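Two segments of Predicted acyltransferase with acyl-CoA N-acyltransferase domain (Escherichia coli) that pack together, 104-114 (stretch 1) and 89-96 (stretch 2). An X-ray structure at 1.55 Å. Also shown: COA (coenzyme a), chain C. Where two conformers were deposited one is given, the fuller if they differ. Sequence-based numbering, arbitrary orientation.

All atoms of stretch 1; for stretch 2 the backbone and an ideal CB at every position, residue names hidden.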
# COMPACT_ATOMS: atom_id res chain seq x y z
N LEU A 104 -1.69 -8.20 -11.10
CA LEU A 104 -2.13 -8.34 -9.73
C LEU A 104 -1.81 -7.11 -8.86
O LEU A 104 -2.59 -6.77 -7.98
CB LEU A 104 -1.54 -9.59 -9.08
CG LEU A 104 -2.13 -10.93 -9.44
CD1 LEU A 104 -1.27 -12.01 -8.77
CD2 LEU A 104 -3.57 -11.00 -8.94
N ALA A 105 -0.67 -6.45 -9.07
CA ALA A 105 -0.38 -5.24 -8.28
C ALA A 105 -1.37 -4.15 -8.65
O ALA A 105 -1.93 -3.50 -7.77
CB ALA A 105 1.03 -4.77 -8.48
N ARG A 106 -1.59 -3.95 -9.94
CA ARG A 106 -2.59 -3.01 -10.39
C ARG A 106 -3.94 -3.26 -9.73
O ARG A 106 -4.58 -2.33 -9.24
CB ARG A 106 -2.75 -3.06 -11.91
CG ARG A 106 -3.82 -2.13 -12.45
CD ARG A 106 -3.74 -2.08 -13.98
NE ARG A 106 -2.68 -1.23 -14.48
CZ ARG A 106 -2.76 0.09 -14.55
NH1 ARG A 106 -3.85 0.71 -14.14
NH2 ARG A 106 -1.76 0.80 -15.03
N GLN A 107 -4.38 -4.51 -9.74
CA GLN A 107 -5.65 -4.88 -9.11
C GLN A 107 -5.67 -4.65 -7.60
O GLN A 107 -6.68 -4.19 -7.08
CB GLN A 107 -5.98 -6.33 -9.42
CG GLN A 107 -6.29 -6.55 -10.89
CD GLN A 107 -6.29 -8.01 -11.33
OE1 GLN A 107 -5.67 -8.88 -10.71
NE2 GLN A 107 -6.97 -8.26 -12.44
N LEU A 108 -4.60 -5.01 -6.91
CA LEU A 108 -4.55 -4.80 -5.47
C LEU A 108 -4.64 -3.32 -5.11
O LEU A 108 -5.37 -2.92 -4.19
CB LEU A 108 -3.25 -5.38 -4.93
CG LEU A 108 -3.18 -6.90 -4.80
CD1 LEU A 108 -1.76 -7.37 -4.64
CD2 LEU A 108 -4.00 -7.32 -3.61
N VAL A 109 -3.91 -2.50 -5.84
CA VAL A 109 -3.97 -1.08 -5.57
C VAL A 109 -5.36 -0.52 -5.90
O VAL A 109 -5.95 0.25 -5.12
CB VAL A 109 -2.87 -0.34 -6.37
CG1 VAL A 109 -2.98 1.18 -6.18
CG2 VAL A 109 -1.51 -0.85 -5.94
N TYR A 110 -5.91 -0.91 -7.04
CA TYR A 110 -7.22 -0.40 -7.42
C TYR A 110 -8.28 -0.76 -6.39
O TYR A 110 -9.06 0.08 -5.97
CB TYR A 110 -7.68 -0.91 -8.82
CG TYR A 110 -9.01 -0.30 -9.20
CD1 TYR A 110 -9.08 0.93 -9.81
CD2 TYR A 110 -10.20 -0.96 -8.92
CE1 TYR A 110 -10.30 1.52 -10.12
CE2 TYR A 110 -11.42 -0.38 -9.24
CZ TYR A 110 -11.46 0.86 -9.85
OH TYR A 110 -12.68 1.45 -10.19
N GLU A 111 -8.31 -2.04 -6.00
CA GLU A 111 -9.31 -2.51 -5.04
C GLU A 111 -9.07 -1.87 -3.69
O GLU A 111 -10.02 -1.55 -2.98
CB GLU A 111 -9.35 -4.04 -4.92
CG GLU A 111 -10.36 -4.51 -3.86
CD GLU A 111 -10.76 -5.98 -3.96
OE1 GLU A 111 -10.57 -6.63 -5.02
OE2 GLU A 111 -11.32 -6.49 -2.95
N GLY A 112 -7.81 -1.70 -3.31
CA GLY A 112 -7.50 -1.05 -2.03
C GLY A 112 -8.09 0.35 -1.98
O GLY A 112 -8.79 0.75 -1.05
N LEU A 113 -7.78 1.13 -3.01
CA LEU A 113 -8.26 2.49 -3.12
C LEU A 113 -9.78 2.54 -3.20
O LEU A 113 -10.40 3.44 -2.61
CB LEU A 113 -7.60 3.21 -4.30
CG LEU A 113 -6.27 3.94 -3.93
CD1 LEU A 113 -5.23 3.04 -3.24
CD2 LEU A 113 -5.65 4.68 -5.12
N ASP A 114 -10.39 1.60 -3.93
CA ASP A 114 -11.85 1.56 -4.04
C ASP A 114 -12.50 1.28 -2.68
O ASP A 114 -13.49 1.91 -2.33
CB ASP A 114 -12.26 0.50 -5.05
CG ASP A 114 -13.71 0.57 -5.41
OD1 ASP A 114 -14.12 1.60 -5.96
OD2 ASP A 114 -14.41 -0.42 -5.15
N UNK A 89 -1.40 5.84 4.29
CA UNK A 89 -0.19 5.60 3.52
C UNK A 89 -0.20 4.13 3.05
O UNK A 89 -0.49 3.22 3.83
CB UNK A 89 1.06 5.91 4.35
N UNK A 90 0.09 3.91 1.77
CA UNK A 90 0.12 2.57 1.20
C UNK A 90 1.53 2.00 1.24
O UNK A 90 2.45 2.63 0.73
CB UNK A 90 -0.40 2.59 -0.24
N UNK A 91 1.70 0.84 1.85
CA UNK A 91 2.98 0.15 1.96
C UNK A 91 2.80 -1.02 2.88
O UNK A 91 2.10 -0.91 3.88
CB UNK A 91 4.09 1.08 2.46
N UNK A 92 3.39 -2.17 2.56
CA UNK A 92 4.10 -2.47 1.33
C UNK A 92 3.15 -2.96 0.25
O UNK A 92 1.94 -3.03 0.47
CB UNK A 92 5.19 -3.51 1.59
N UNK A 93 3.72 -3.22 -0.93
CA UNK A 93 3.03 -3.75 -2.08
C UNK A 93 3.92 -4.82 -2.65
O UNK A 93 5.07 -4.55 -3.02
CB UNK A 93 2.70 -2.67 -3.11
N UNK A 94 3.41 -6.04 -2.74
CA UNK A 94 4.21 -7.14 -3.21
C UNK A 94 3.42 -8.18 -3.96
O UNK A 94 2.30 -8.50 -3.59
CB UNK A 94 4.93 -7.80 -2.03
N UNK A 95 4.03 -8.68 -5.02
CA UNK A 95 3.48 -9.82 -5.74
C UNK A 95 4.58 -10.88 -5.86
O UNK A 95 5.74 -10.57 -6.19
CB UNK A 95 2.95 -9.41 -7.12
N UNK A 96 4.20 -12.13 -5.55
CA UNK A 96 5.14 -13.25 -5.62
C UNK A 96 5.75 -13.32 -7.02
O UNK A 96 5.06 -13.18 -7.99
CB UNK A 96 4.45 -14.57 -5.27
N1A COA C . 8.79 -0.28 -12.40
C2A COA C . 7.84 0.33 -13.16
N3A COA C . 6.69 -0.28 -13.50
C4A COA C . 6.43 -1.53 -13.04
C5A COA C . 7.40 -2.24 -12.22
C6A COA C . 8.63 -1.52 -11.89
N6A COA C . 9.55 -2.14 -11.11
N7A COA C . 6.89 -3.45 -11.94
C8A COA C . 5.68 -3.51 -12.54
N9A COA C . 5.43 -2.40 -13.22
C1B COA C . 4.21 -2.08 -13.96
C2B COA C . 3.76 -3.14 -14.96
O2B COA C . 4.53 -3.10 -16.17
C3B COA C . 2.31 -2.76 -15.13
O3B COA C . 2.21 -1.62 -15.99
P3B COA C . 0.80 -1.14 -16.64
O7A COA C . -0.32 -1.90 -15.95
O8A COA C . 0.74 0.33 -16.50
O9A COA C . 0.95 -1.53 -18.07
C4B COA C . 1.91 -2.33 -13.72
O4B COA C . 3.13 -2.03 -13.02
C5B COA C . 1.13 -3.39 -12.97
O5B COA C . 1.82 -4.64 -13.05
P1A COA C . 1.36 -5.97 -12.28
O1A COA C . 1.51 -7.16 -13.18
O2A COA C . 0.06 -5.65 -11.60
O3A COA C . 2.47 -6.08 -11.11
P2A COA C . 3.77 -7.03 -11.02
O4A COA C . 3.41 -8.45 -10.96
O5A COA C . 4.79 -6.66 -12.08
O6A COA C . 4.27 -6.60 -9.55
CBP COA C . 5.64 -5.42 -7.94
CCP COA C . 4.99 -5.39 -9.31
CDP COA C . 6.45 -4.15 -7.71
CEP COA C . 4.51 -5.49 -6.93
CAP COA C . 6.54 -6.67 -7.88
OAP COA C . 7.57 -6.61 -8.89
C9P COA C . 7.17 -6.92 -6.54
O9P COA C . 6.56 -7.48 -5.61
N8P COA C . 8.45 -6.57 -6.44
C7P COA C . 9.22 -6.85 -5.24
C6P COA C . 9.00 -5.76 -4.21
C5P COA C . 9.59 -4.47 -4.71
O5P COA C . 8.89 -3.59 -5.16
N4P COA C . 10.91 -4.36 -4.62
C3P COA C . 11.62 -3.14 -4.93
C2P COA C . 12.55 -2.75 -3.78
S1P COA C . 12.53 -0.96 -3.51

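Stretch 1 is a helix, and stretch 2 is mostly a strand that crosses it at 144°, so the two run roughly antiparallel. The axes come within 8.6 Å. The helix turns Leu-104, Ala-105, Leu-108, Val-109 and Leu-113 to this side, an apolar surface without a charge.

Position 89 lies out of reach of the helix. Its backbone angles, -107/133, are ordinary for a strand and allow almost any residue. Stretch 1 sets no demand here. The residue is Gly-89.

At position 90 CA-to-CB points toward the helix, but nothing of stretch 1 lies within 5.5 Å of the ideal CB. A short side chain would leave the gap unfilled. A long apolar one, such as methionine, leucine, isoleucine or phenylalanine, could reach Val-109 and Leu-113. The residue is Met-90. With chi1 and chi2 both t, its chain extends, and SD lies 4.0 Å from Val-109 CG1 and 4.3 Å from Leu-113 CD1.

Position 91 is out of reach, so stretch 1 does not select among side chains. Its phi of 172° is unusual and comes most easily to glycine. The residue is nevertheless Ala-91.

Position 92 is also out of reach. The peptide bond before it is cis, which strongly favours proline, and phi of -87° suits the ring. The residue is Pro-92, with a C-gamma endo pucker.

Position 93 points toward the helix. Its ideal CB is 5.4 Å from Val-109 CG2, with Ala-105 and Leu-108 close by. The space suits a medium apolar side chain: leucine, isoleucine, methionine or perhaps valine. The residue is Leu-93, with chi1 t and chi2 p. Both methyls pack on Val-109 and Ala-105: Leu-93 CD2 and CD1 lie 3.9 and 4.1 Å from Val-109 CG2, and 4.2 and 4.4 Å from Ala-105 CB. Leu-93 CD1 is also 4.5 Å from Leu-108 CB.

Position 94 points away, as alternation along a strand predicts. Many side chains would be compatible with stretch 1. The residue is Ala-94. Its backbone still touches the helix, with O 4.3 Å from Leu-108 CD1.

Position 95 points toward the start of the helix. Its ideal CB is already 4.9 Å from Leu-104 CB and 5.1 Å from Ala-105 N. That closeness favours a compact, mainly apolar residue: valine, isoleucine or alanine; threonine would also fit in size. The residue is Val-95, with chi1 t. Its CG2 reaches 3.8 Å from Ala-105 N, 4.0 Å from Ala-105 CB and 4.1 Å from Leu-104 CB. Coenzyme A draws on both stretches here: Val-95 N donates a hydrogen bond to COA O9P at 2.9 Å, and Arg-106 N donates one to COA O2A, also at 2.9 Å.

Position 96 lies beyond the strand. CA-to-CB points sideways, and stretch 1 offers it no partner, so a polar residue is as acceptable as an apolar one. The residue is Asp-96. The end of its side chain leads away, and its carboxylate is hydrogen-bonded elsewhere in the structure.

Stretch 2 (89-96) GMAPLAVD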
# COMPACT_ATOMS: atom_id res chain seq x y z
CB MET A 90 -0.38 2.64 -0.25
CG MET A 90 -0.49 1.31 -0.93
SD MET A 90 -1.30 1.45 -2.53
CE MET A 90 0.02 2.11 -3.51
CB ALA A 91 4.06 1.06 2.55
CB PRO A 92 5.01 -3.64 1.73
CG PRO A 92 4.29 -4.33 2.80
CD PRO A 92 3.38 -3.33 3.47
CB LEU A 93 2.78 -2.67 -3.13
CG LEU A 93 2.21 -3.16 -4.46
CD1 LEU A 93 0.84 -3.75 -4.23
CD2 LEU A 93 2.14 -2.02 -5.48
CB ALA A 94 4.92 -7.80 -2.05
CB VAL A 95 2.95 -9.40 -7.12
CG1 VAL A 95 2.58 -10.61 -7.95
CG2 VAL A 95 1.78 -8.44 -6.96
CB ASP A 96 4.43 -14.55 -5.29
CG ASP A 96 5.38 -15.72 -5.14
OD1 ASP A 96 6.16 -16.03 -6.08
OD2 ASP A 96 5.32 -16.43 -4.10
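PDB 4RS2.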